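Local structure of putative nitrite reductase NADPH (Small subunit) oxidoreductase protein (Vibrio parahaemolyticus RIMD 2210633, 3C0D) at residues Leu9-Leu12 and Asp13-Met16. The protein is a putative small subunit of NAD(P)H-dependent nitrite reductase, with a Rieske-like domain, probably taking part in nitrate assimilation. Numbering follows the deposited sequence.
Sequences LCQL and DDLM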
loop_
_atom_site.group_PDB
_atom_site.type_symbol
_atom_site.label_atom_id
_atom_site.label_comp_id
_atom_site.label_asym_id
_atom_site.label_seq_id
_atom_site.Cartn_x
_atom_site.Cartn_y
_atom_site.Cartn_z
ATOM N N LEU A 9 -0.428 8.353 11.419
ATOM C CA LEU A 9 0.593 7.952 10.445
ATOM C C LEU A 9 1.088 9.166 9.641
ATOM O O LEU A 9 2.281 9.490 9.636
ATOM C CB LEU A 9 -0.015 6.912 9.510
ATOM C CG LEU A 9 0.919 5.952 8.792
ATOM C CD1 LEU A 9 1.856 5.304 9.787
ATOM C CD2 LEU A 9 0.084 4.898 8.090
ATOM N N CYS A 10 0.160 9.821 8.946
ATOM C CA CYS A 10 0.465 11.026 8.169
ATOM C C CYS A 10 -0.805 11.789 7.809
ATOM O O CYS A 10 -1.915 11.335 8.077
ATOM C CB CYS A 10 1.218 10.679 6.886
ATOM S SG CYS A 10 0.215 9.996 5.547
ATOM N N GLN A 11 -0.622 12.963 7.212
ATOM C CA GLN A 11 -1.723 13.829 6.783
ATOM C C GLN A 11 -2.113 13.420 5.371
ATOM O O GLN A 11 -1.239 13.154 4.552
ATOM C CB GLN A 11 -1.266 15.284 6.745
ATOM C CG GLN A 11 -1.100 15.927 8.092
ATOM C CD GLN A 11 -2.396 15.968 8.856
ATOM O OE1 GLN A 11 -2.701 15.062 9.640
ATOM N NE2 GLN A 11 -3.182 17.015 8.622
ATOM N N LEU A 12 -3.406 13.381 5.075
ATOM C CA LEU A 12 -3.832 12.998 3.738
ATOM C C LEU A 12 -3.147 13.809 2.626
ATOM O O LEU A 12 -2.793 13.251 1.589
ATOM C CB LEU A 12 -5.345 13.125 3.575
ATOM C CG LEU A 12 -5.761 12.616 2.190
ATOM C CD1 LEU A 12 -6.199 11.148 2.286
ATOM C CD2 LEU A 12 -6.869 13.482 1.627
ATOM N N ASP A 13 -2.954 15.113 2.816
ATOM C CA ASP A 13 -2.309 15.880 1.758
ATOM C C ASP A 13 -0.791 15.686 1.669
ATOM O O ASP A 13 -0.089 16.459 1.005
ATOM C CB ASP A 13 -2.675 17.370 1.828
ATOM C CG ASP A 13 -2.579 17.943 3.215
ATOM O OD1 ASP A 13 -3.026 17.275 4.173
ATOM O OD2 ASP A 13 -2.080 19.082 3.336
ATOM N N ASP A 14 -0.302 14.637 2.333
ATOM C CA ASP A 14 1.102 14.260 2.270
ATOM C C ASP A 14 1.120 13.203 1.160
ATOM O O ASP A 14 2.175 12.837 0.620
ATOM C CB ASP A 14 1.569 13.620 3.580
ATOM C CG ASP A 14 2.063 14.637 4.596
ATOM O OD1 ASP A 14 2.758 15.599 4.199
ATOM O OD2 ASP A 14 1.774 14.459 5.798
ATOM N N LEU A 15 -0.079 12.727 0.832
ATOM C CA LEU A 15 -0.273 11.704 -0.186
ATOM C C LEU A 15 -0.848 12.225 -1.504
ATOM O O LEU A 15 -1.963 12.754 -1.537
ATOM C CB LEU A 15 -1.223 10.616 0.326
ATOM C CG LEU A 15 -0.934 9.854 1.616
ATOM C CD1 LEU A 15 -2.040 8.829 1.806
ATOM C CD2 LEU A 15 0.421 9.171 1.546
HETATM N N MSE A 16 -0.093 12.050 -2.586
HETATM C CA MSE A 16 -0.542 12.450 -3.907
HETATM C C MSE A 16 -1.437 11.324 -4.413
HETATM O O MSE A 16 -1.175 10.150 -4.151
HETATM C CB MSE A 16 0.637 12.618 -4.856
HETATM C CG MSE A 16 1.370 13.938 -4.735
HETATM SE SE MSE A 16 2.761 14.094 -6.105
HETATM C CE MSE A 16 1.750 15.052 -7.472
#
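The Asp14 carboxylate meets Gln11 at an edge and over a face. At the edge, the Gln11 backbone N-H reaches the anti side of OD2, 18° out of the carboxylate plane, in a bond of 3.2 Å between Gln11 N and Asp14 OD2. Over one face near the same oxygen stands Gln11 CB, 3.3 Å from Asp14 OD2. Asp14 CG lies beside its own backbone N (chi1 -88°), which folds the carboxylate back toward the strand end. The backbones return the grip: Asp14 N donates to Gln11 O at 2.8 Å. Two bonds in opposite directions thus tie Gln11 to Asp14 and close the turn, and the carboxylate would probably polarise the Gln11 N-H. The next i to i+3 turn follows at once, Leu15 N donating to Leu12 O at 2.9 Å, and it brings Leu15 inward, where CD2 lies 4.1 Å from Cys10 SG. This is how strand 6-11 ends in a tight turn with an acidic outer side. Just before it, Leu9 and Cys10 both face Val105 in a classic beta bulge against strand 104-108; inward, Leu12 and Leu15 pack on Tyr34 of strand 28-35 and Val40 of strand 39-47, and Leu15 also touches Ala21 of strand 21-25.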